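Local coordinates for protein histidine--tRNA ligase (Thermus thermophilus, PDB 1H4V) that catalyses the ATP-dependent attachment of L-histidine to tRNA(His), releasing AMP and diphosphate, and works as a class II homodimer, at residues A[108-113]-A[122-127]; A[126-131]-A[304-309]; A[163-168]-A[227-232]. All coordinates share one frame; numbering follows the deposited sequence.

Contact 1. Residues A[108-113]-A[122-127]; sequences GPMFRA and RQFHQV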
loop_
_atom_site.group_PDB
_atom_site.type_symbol
_atom_site.label_atom_id
_atom_site.label_comp_id
_atom_site.label_asym_id
_atom_site.label_seq_id
_atom_site.Cartn_x
_atom_site.Cartn_y
_atom_site.Cartn_z
ATOM N N GLY A 108 6.724 -0.683 0.348
ATOM C CA GLY A 108 6.115 0.220 -0.606
ATOM C C GLY A 108 6.828 0.275 -1.936
ATOM O O GLY A 108 7.854 -0.360 -2.121
ATOM N N PRO A 109 6.294 1.030 -2.895
ATOM C CA PRO A 109 6.936 1.126 -4.207
ATOM C C PRO A 109 8.185 2.007 -4.236
ATOM O O PRO A 109 8.305 2.951 -3.456
ATOM C CB PRO A 109 5.819 1.681 -5.086
ATOM C CG PRO A 109 5.069 2.538 -4.153
ATOM C CD PRO A 109 4.962 1.659 -2.921
ATOM N N MET A 110 9.111 1.659 -5.127
ATOM C CA MET A 110 10.340 2.407 -5.343
ATOM C C MET A 110 10.375 2.643 -6.850
ATOM O O MET A 110 9.742 1.925 -7.628
ATOM C CB MET A 110 11.583 1.619 -4.947
ATOM C CG MET A 110 11.649 1.229 -3.497
ATOM S SD MET A 110 11.759 2.635 -2.398
ATOM C CE MET A 110 11.371 1.867 -0.761
ATOM N N PHE A 111 11.130 3.649 -7.257
ATOM C CA PHE A 111 11.196 4.035 -8.653
ATOM C C PHE A 111 12.625 4.159 -9.128
ATOM O O PHE A 111 13.449 4.833 -8.526
ATOM C CB PHE A 111 10.400 5.324 -8.800
ATOM C CG PHE A 111 8.996 5.186 -8.309
ATOM C CD1 PHE A 111 8.017 4.631 -9.133
ATOM C CD2 PHE A 111 8.666 5.518 -6.999
ATOM C CE1 PHE A 111 6.721 4.408 -8.659
ATOM C CE2 PHE A 111 7.378 5.301 -6.509
ATOM C CZ PHE A 111 6.402 4.742 -7.340
ATOM N N ARG A 112 12.880 3.480 -10.234
ATOM C CA ARG A 112 14.192 3.379 -10.872
ATOM C C ARG A 112 13.960 3.793 -12.329
ATOM O O ARG A 112 13.072 3.269 -12.985
ATOM C CB ARG A 112 14.630 1.910 -10.810
ATOM C CG ARG A 112 16.101 1.614 -11.027
ATOM C CD ARG A 112 16.419 0.202 -10.498
ATOM N NE ARG A 112 15.802 -0.853 -11.311
ATOM C CZ ARG A 112 15.536 -2.083 -10.856
ATOM N NH1 ARG A 112 15.818 -2.417 -9.596
ATOM N NH2 ARG A 112 15.016 -3.009 -11.650
ATOM N N ALA A 113 14.747 4.725 -12.838
ATOM C CA ALA A 113 14.559 5.168 -14.212
ATOM C C ALA A 113 15.517 4.498 -15.211
ATOM O O ALA A 113 16.537 5.060 -15.582
ATOM C CB ALA A 113 14.697 6.669 -14.281
ATOM N N ARG A 122 10.835 -0.647 -13.387
ATOM C CA ARG A 122 11.101 0.766 -13.149
ATOM C C ARG A 122 10.319 1.116 -11.890
ATOM O O ARG A 122 10.645 2.073 -11.192
ATOM C CB ARG A 122 10.692 1.607 -14.357
ATOM C CG ARG A 122 11.695 1.494 -15.507
ATOM C CD ARG A 122 11.100 1.952 -16.828
ATOM N NE ARG A 122 11.253 3.383 -17.054
ATOM C CZ ARG A 122 10.511 4.078 -17.909
ATOM N NH1 ARG A 122 9.558 3.469 -18.610
ATOM N NH2 ARG A 122 10.733 5.378 -18.078
ATOM N N GLN A 123 9.281 0.328 -11.607
ATOM C CA GLN A 123 8.527 0.477 -10.363
ATOM C C GLN A 123 8.580 -0.898 -9.723
ATOM O O GLN A 123 8.106 -1.876 -10.301
ATOM C CB GLN A 123 7.045 0.859 -10.541
ATOM C CG GLN A 123 6.367 1.016 -9.151
ATOM C CD GLN A 123 4.888 1.420 -9.158
ATOM O OE1 GLN A 123 4.468 2.305 -9.897
ATOM N NE2 GLN A 123 4.103 0.786 -8.295
ATOM N N PHE A 124 9.194 -0.990 -8.551
ATOM C CA PHE A 124 9.247 -2.264 -7.852
ATOM C C PHE A 124 8.845 -1.987 -6.423
ATOM O O PHE A 124 8.623 -0.836 -6.056
ATOM C CB PHE A 124 10.651 -2.889 -7.929
ATOM C CG PHE A 124 11.772 -1.973 -7.467
ATOM C CD1 PHE A 124 12.327 -2.115 -6.202
ATOM C CD2 PHE A 124 12.281 -0.986 -8.314
ATOM C CE1 PHE A 124 13.375 -1.302 -5.779
ATOM C CE2 PHE A 124 13.329 -0.158 -7.905
ATOM C CZ PHE A 124 13.878 -0.320 -6.632
ATOM N N HIS A 125 8.721 -3.035 -5.624
ATOM C CA HIS A 125 8.346 -2.871 -4.229
ATOM C C HIS A 125 9.384 -3.512 -3.331
ATOM O O HIS A 125 9.979 -4.542 -3.664
ATOM C CB HIS A 125 6.984 -3.512 -3.969
ATOM C CG HIS A 125 5.882 -2.944 -4.806
ATOM N ND1 HIS A 125 5.760 -3.206 -6.155
ATOM C CD2 HIS A 125 4.878 -2.090 -4.497
ATOM C CE1 HIS A 125 4.732 -2.535 -6.642
ATOM N NE2 HIS A 125 4.179 -1.850 -5.657
ATOM N N GLN A 126 9.643 -2.891 -2.199
ATOM C CA GLN A 126 10.591 -3.491 -1.293
ATOM C C GLN A 126 10.184 -3.271 0.133
ATOM O O GLN A 126 9.380 -2.378 0.436
ATOM C CB GLN A 126 12.021 -2.980 -1.533
ATOM C CG GLN A 126 12.261 -1.501 -1.474
ATOM C CD GLN A 126 13.761 -1.172 -1.545
ATOM O OE1 GLN A 126 14.488 -1.700 -2.392
ATOM N NE2 GLN A 126 14.222 -0.298 -0.652
ATOM N N VAL A 127 10.700 -4.130 0.999
ATOM C CA VAL A 127 10.430 -4.023 2.417
ATOM C C VAL A 127 11.699 -3.480 3.038
ATOM O O VAL A 127 12.787 -3.958 2.735
ATOM C CB VAL A 127 10.106 -5.396 3.027
ATOM C CG1 VAL A 127 10.123 -5.302 4.552
ATOM C CG2 VAL A 127 8.739 -5.875 2.525
#
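F124 lies between M110 and R112 in the beta hairpin of strands 102-111 and 123-132. The hairpin carries motif 2 of the class II synthetase catalytic domain. M110 CB sits over one face of the F124 ring, 3.7 Å from the ring centroid, a CH-pi contact. R112 NH1 lies over the opposite face, toward the rim, 3.8 Å from F124 CE2. The guanidinium is tilted 26° from the ring. The F124 ring reaches this place because CG stands between the backbone N and the carbonyl carbon (chi1 53°). On the same side of the sheet, M110 bends at chi2 and crosses Q126 at about a right angle, CG to CG 3.5 Å.

P109, F111, Q123 and H125 point to the other side. F111 and Q123 run side by side, ring and amide planes steeply inclined. Q123 OE1 meets the edge of the F111 ring, yet its hydrogen bond goes to I43 N of the second subunit. R122 reaches the same subunit through a salt bridge to D70. H125 ND1 bonds E310 OE2. Five backbone bonds join the two segments. The last, just beyond the strands, is R112 N to R122 O, 2.8 Å long and nearly straight at 171°.

Contact 2. Residues A[126-131]-A[304-309]; sequences QVNYEA and GFAFGV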
loop_
_atom_site.group_PDB
_atom_site.type_symbol
_atom_site.label_atom_id
_atom_site.label_comp_id
_atom_site.label_asym_id
_atom_site.label_seq_id
_atom_site.Cartn_x
_atom_site.Cartn_y
_atom_site.Cartn_z
ATOM N N GLN A 126 9.643 -2.891 -2.199
ATOM C CA GLN A 126 10.591 -3.491 -1.293
ATOM C C GLN A 126 10.184 -3.271 0.133
ATOM O O GLN A 126 9.380 -2.378 0.436
ATOM C CB GLN A 126 12.021 -2.980 -1.533
ATOM C CG GLN A 126 12.261 -1.501 -1.474
ATOM C CD GLN A 126 13.761 -1.172 -1.545
ATOM O OE1 GLN A 126 14.488 -1.700 -2.392
ATOM N NE2 GLN A 126 14.222 -0.298 -0.652
ATOM N N VAL A 127 10.700 -4.130 0.999
ATOM C CA VAL A 127 10.430 -4.023 2.417
ATOM C C VAL A 127 11.699 -3.480 3.038
ATOM O O VAL A 127 12.787 -3.958 2.735
ATOM C CB VAL A 127 10.106 -5.396 3.027
ATOM C CG1 VAL A 127 10.123 -5.302 4.552
ATOM C CG2 VAL A 127 8.739 -5.875 2.525
ATOM N N ASN A 128 11.568 -2.467 3.883
ATOM C CA ASN A 128 12.734 -1.887 4.536
ATOM C C ASN A 128 12.630 -2.020 6.035
ATOM O O ASN A 128 11.547 -1.905 6.600
ATOM C CB ASN A 128 12.889 -0.395 4.207
ATOM C CG ASN A 128 13.515 -0.150 2.848
ATOM O OD1 ASN A 128 12.842 -0.195 1.819
ATOM N ND2 ASN A 128 14.812 0.108 2.839
ATOM N N TYR A 129 13.770 -2.262 6.663
ATOM C CA TYR A 129 13.859 -2.366 8.108
ATOM C C TYR A 129 15.039 -1.484 8.511
ATOM O O TYR A 129 16.118 -1.583 7.933
ATOM C CB TYR A 129 14.150 -3.793 8.554
ATOM C CG TYR A 129 14.538 -3.855 10.016
ATOM C CD1 TYR A 129 13.581 -3.688 11.023
ATOM C CD2 TYR A 129 15.862 -4.040 10.394
ATOM C CE1 TYR A 129 13.938 -3.706 12.368
ATOM C CE2 TYR A 129 16.234 -4.055 11.733
ATOM C CZ TYR A 129 15.265 -3.889 12.714
ATOM O OH TYR A 129 15.632 -3.908 14.037
ATOM N N GLU A 130 14.835 -0.646 9.513
ATOM C CA GLU A 130 15.877 0.257 9.974
ATOM C C GLU A 130 15.891 0.386 11.507
ATOM O O GLU A 130 14.852 0.593 12.141
ATOM C CB GLU A 130 15.644 1.633 9.334
ATOM C CG GLU A 130 16.726 2.130 8.384
ATOM C CD GLU A 130 17.089 1.164 7.261
ATOM O OE1 GLU A 130 18.275 0.796 7.172
ATOM O OE2 GLU A 130 16.211 0.780 6.461
ATOM N N ALA A 131 17.075 0.245 12.090
ATOM C CA ALA A 131 17.282 0.381 13.533
ATOM C C ALA A 131 18.212 1.581 13.669
ATOM O O ALA A 131 19.398 1.487 13.373
ATOM C CB ALA A 131 17.953 -0.866 14.088
ATOM N N GLY A 304 20.385 -1.600 8.919
ATOM C CA GLY A 304 19.123 -2.150 8.469
ATOM C C GLY A 304 19.281 -2.899 7.166
ATOM O O GLY A 304 20.401 -3.238 6.778
ATOM N N PHE A 305 18.162 -3.157 6.494
ATOM C CA PHE A 305 18.188 -3.877 5.231
ATOM C C PHE A 305 16.953 -3.601 4.393
ATOM O O PHE A 305 16.002 -2.970 4.844
ATOM C CB PHE A 305 18.278 -5.391 5.481
ATOM C CG PHE A 305 17.047 -5.980 6.128
ATOM C CD1 PHE A 305 17.030 -6.282 7.488
ATOM C CD2 PHE A 305 15.908 -6.250 5.374
ATOM C CE1 PHE A 305 15.893 -6.848 8.086
ATOM C CE2 PHE A 305 14.774 -6.809 5.964
ATOM C CZ PHE A 305 14.768 -7.111 7.321
ATOM N N ALA A 306 16.977 -4.103 3.169
ATOM C CA ALA A 306 15.856 -3.982 2.251
ATOM C C ALA A 306 15.894 -5.210 1.364
ATOM O O ALA A 306 16.961 -5.772 1.136
ATOM C CB ALA A 306 15.994 -2.723 1.388
ATOM N N PHE A 307 14.732 -5.658 0.911
ATOM C CA PHE A 307 14.658 -6.770 -0.035
ATOM C C PHE A 307 13.522 -6.482 -1.019
ATOM O O PHE A 307 12.531 -5.838 -0.677
ATOM C CB PHE A 307 14.509 -8.136 0.668
ATOM C CG PHE A 307 13.207 -8.345 1.388
ATOM C CD1 PHE A 307 12.016 -8.490 0.685
ATOM C CD2 PHE A 307 13.192 -8.483 2.773
ATOM C CE1 PHE A 307 10.826 -8.780 1.354
ATOM C CE2 PHE A 307 12.009 -8.773 3.457
ATOM C CZ PHE A 307 10.825 -8.925 2.751
ATOM N N GLY A 308 13.708 -6.902 -2.260
ATOM C CA GLY A 308 12.703 -6.659 -3.281
ATOM C C GLY A 308 11.607 -7.699 -3.256
ATOM O O GLY A 308 11.867 -8.902 -3.324
ATOM N N VAL A 309 10.376 -7.235 -3.144
ATOM C CA VAL A 309 9.228 -8.128 -3.123
ATOM C C VAL A 309 9.190 -8.987 -4.389
ATOM O O VAL A 309 8.975 -10.201 -4.308
ATOM C CB VAL A 309 7.924 -7.314 -2.972
ATOM C CG1 VAL A 309 6.712 -8.229 -3.035
ATOM C CG2 VAL A 309 7.957 -6.555 -1.629
#
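V127 and Y129 pair with F307 and F305 through four backbone hydrogen bonds; F305 N to Y129 O is 3.0 Å. Strands 123-132 and 302-308 run antiparallel here, at 170°. At G304 there is no room for a CB, which would collide with Y129 O.

Two CH-pi contacts cover the side facing helices 14-33 and 137-153. V127 CB lies over the face of the F307 ring, 3.9 Å from its centroid. Y129 CB does the same to F305, at 3.7 Å. Both phenylalanines hold CG between the backbone N and the carbonyl carbon (chi1 67° in each), and each ring lies over its partner's CB.

The other side is more polar. Q126 NE2 donates to a lone pair of N128 OD1 at 2.8 Å. The methyl of A306 packs against both amides, 3.4 Å from N128 ND2. An alanine in place of N128 would probably leave the Q126 amide without this acceptor and freer to turn, and open a gap beside A306. E130 OE1 lies 3.3 Å from G304 CA and has a weak bond to Y288 OH; E130 OE2 is buried without a partner.

Such paired strands form the central antiparallel sheet of the class II synthetase catalytic fold.

Contact 3. Residues A[163-168]-A[227-232]; sequences LSSVGD and DFLGEE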
loop_
_atom_site.group_PDB
_atom_site.type_symbol
_atom_site.label_atom_id
_atom_site.label_comp_id
_atom_site.label_asym_id
_atom_site.label_seq_id
_atom_site.Cartn_x
_atom_site.Cartn_y
_atom_site.Cartn_z
ATOM N N LEU A 163 28.422 -12.039 4.757
ATOM C CA LEU A 163 28.761 -10.959 5.666
ATOM C C LEU A 163 30.111 -10.331 5.338
ATOM O O LEU A 163 30.971 -10.957 4.730
ATOM C CB LEU A 163 28.764 -11.507 7.100
ATOM C CG LEU A 163 29.109 -10.575 8.264
ATOM C CD1 LEU A 163 28.101 -9.443 8.345
ATOM C CD2 LEU A 163 29.120 -11.369 9.560
ATOM N N SER A 164 30.287 -9.083 5.748
ATOM C CA SER A 164 31.530 -8.374 5.504
ATOM C C SER A 164 31.507 -7.048 6.240
ATOM O O SER A 164 30.565 -6.749 6.979
ATOM C CB SER A 164 31.712 -8.123 4.004
ATOM O OG SER A 164 32.906 -7.399 3.745
ATOM N N SER A 165 32.547 -6.250 6.018
ATOM C CA SER A 165 32.666 -4.947 6.649
ATOM C C SER A 165 33.338 -3.958 5.718
ATOM O O SER A 165 34.161 -4.340 4.888
ATOM C CB SER A 165 33.480 -5.055 7.941
ATOM O OG SER A 165 33.749 -3.765 8.463
ATOM N N VAL A 166 32.975 -2.687 5.851
ATOM C CA VAL A 166 33.586 -1.649 5.034
ATOM C C VAL A 166 34.410 -0.706 5.916
ATOM O O VAL A 166 34.861 0.346 5.463
ATOM C CB VAL A 166 32.524 -0.851 4.247
ATOM C CG1 VAL A 166 31.818 -1.777 3.261
ATOM C CG2 VAL A 166 31.529 -0.221 5.194
ATOM N N GLY A 167 34.585 -1.103 7.178
ATOM C CA GLY A 167 35.371 -0.344 8.141
ATOM C C GLY A 167 34.933 1.062 8.506
ATOM O O GLY A 167 33.856 1.513 8.130
ATOM N N ASP A 168 35.778 1.757 9.262
ATOM C CA ASP A 168 35.493 3.128 9.666
ATOM C C ASP A 168 36.062 4.071 8.606
ATOM O O ASP A 168 36.956 3.693 7.856
ATOM C CB ASP A 168 36.115 3.420 11.033
ATOM C CG ASP A 168 35.540 2.537 12.134
ATOM O OD1 ASP A 168 34.324 2.246 12.088
ATOM O OD2 ASP A 168 36.296 2.144 13.051
ATOM N N ASP A 227 40.843 -6.369 4.237
ATOM C CA ASP A 227 42.243 -6.350 4.654
ATOM C C ASP A 227 42.619 -4.989 5.226
ATOM O O ASP A 227 43.735 -4.801 5.695
ATOM C CB ASP A 227 43.159 -6.668 3.465
ATOM C CG ASP A 227 42.930 -8.063 2.897
ATOM O OD1 ASP A 227 43.533 -8.375 1.848
ATOM O OD2 ASP A 227 42.157 -8.848 3.493
ATOM N N PHE A 228 41.690 -4.040 5.190
ATOM C CA PHE A 228 41.973 -2.702 5.705
ATOM C C PHE A 228 41.135 -2.282 6.918
ATOM O O PHE A 228 41.091 -1.101 7.269
ATOM C CB PHE A 228 41.809 -1.658 4.591
ATOM C CG PHE A 228 42.845 -1.763 3.503
ATOM C CD1 PHE A 228 42.847 -2.845 2.627
ATOM C CD2 PHE A 228 43.825 -0.780 3.358
ATOM C CE1 PHE A 228 43.805 -2.949 1.632
ATOM C CE2 PHE A 228 44.794 -0.879 2.356
ATOM C CZ PHE A 228 44.784 -1.963 1.492
ATOM N N LEU A 229 40.481 -3.236 7.571
ATOM C CA LEU A 229 39.673 -2.882 8.725
ATOM C C LEU A 229 40.542 -2.389 9.880
ATOM O O LEU A 229 41.546 -3.008 10.232
ATOM C CB LEU A 229 38.828 -4.076 9.181
ATOM C CG LEU A 229 37.820 -4.670 8.191
ATOM C CD1 LEU A 229 36.917 -5.638 8.937
ATOM C CD2 LEU A 229 36.985 -3.564 7.545
ATOM N N GLY A 230 40.154 -1.262 10.463
ATOM C CA GLY A 230 40.899 -0.722 11.583
ATOM C C GLY A 230 40.635 -1.523 12.846
ATOM O O GLY A 230 39.845 -2.467 12.834
ATOM N N GLU A 231 41.291 -1.141 13.938
ATOM C CA GLU A 231 41.146 -1.833 15.213
ATOM C C GLU A 231 39.690 -1.991 15.656
ATOM O O GLU A 231 39.214 -3.107 15.853
ATOM C CB GLU A 231 41.935 -1.087 16.294
ATOM C CG GLU A 231 41.945 -1.769 17.657
ATOM C CD GLU A 231 42.674 -3.098 17.639
ATOM O OE1 GLU A 231 42.330 -3.951 16.792
ATOM O OE2 GLU A 231 43.590 -3.293 18.472
ATOM N N GLU A 232 38.996 -0.866 15.813
ATOM C CA GLU A 232 37.601 -0.862 16.249
ATOM C C GLU A 232 36.687 -1.612 15.290
ATOM O O GLU A 232 35.781 -2.337 15.717
ATOM C CB GLU A 232 37.104 0.579 16.406
ATOM C CG GLU A 232 38.010 1.448 17.266
ATOM C CD GLU A 232 37.338 2.729 17.736
ATOM O OE1 GLU A 232 36.808 3.475 16.885
ATOM O OE2 GLU A 232 37.345 2.992 18.961
#
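L229 reaches S165 and G167 with its two methyl groups, and van der Waals packing of these methyls on a serine and a glycine is the main part of the contact. CD2 of L229 lies 3.4 Å from S165 OG and 3.5 Å from G167 N. L229 CD1 rests on S165 CB at 3.6 Å. L229 CG stands anti to the carbonyl carbon, and the branch points at the turn that follows strand 160-165. L237, on helix 231-246, packs on both S165 and L229. A CB on G167 would come tight against L229 CD2, and the positive phi also suits a glycine.

The hydrogen bonding stays within 163-168. G167 N donates to S165 OG at 3.1 Å, with an N-H...O angle of 163°. This is an ST turn. S165 OG is anti to its own backbone N (chi1 172°), where it can accept from the amide two residues on. L229 CD2 therefore packs against a hydrogen-bonded pair. No hydrogen bond crosses between the two segments.

Two carboxylates lie near each other at the starts of two helices. D168 and G230 are the N-cap residues of helices 169-183 and 231-246, although the D168 side chain makes no capping bond. D168 OD2 is 3.8 Å from E232 CB and 4.1 Å from E232 OE1. The carboxylate planes are 81° apart. R266 forms a salt bridge with D168 OD1 and a long, weak ion pair with E232.

The chemistry implies cohesion by van der Waals packing of the leucine methyls, with two like charges whose repulsion R266 probably eases.

In the fold
All three contacts reach one mixed sheet of the catalytic domain. Contacts 1 and 2 are neighbours in it. They use opposite edges of strand 123-132, share Q126 and V127, and have centres 12 Å apart. H125 O and V309 N, probably hydrogen-bonded, join them directly. Contact 3 sits at the end of strand 160-165, farther across the sheet. Its centre is 23 Å from that of contact 2 and 31 Å from that of contact 1. Contact 1 comes first along the chain. Contact 3 lies within the 172 residues separating the segments of contact 2. The sheet thus gathers distant parts of the sequence, and contact 1 also meets the second subunit.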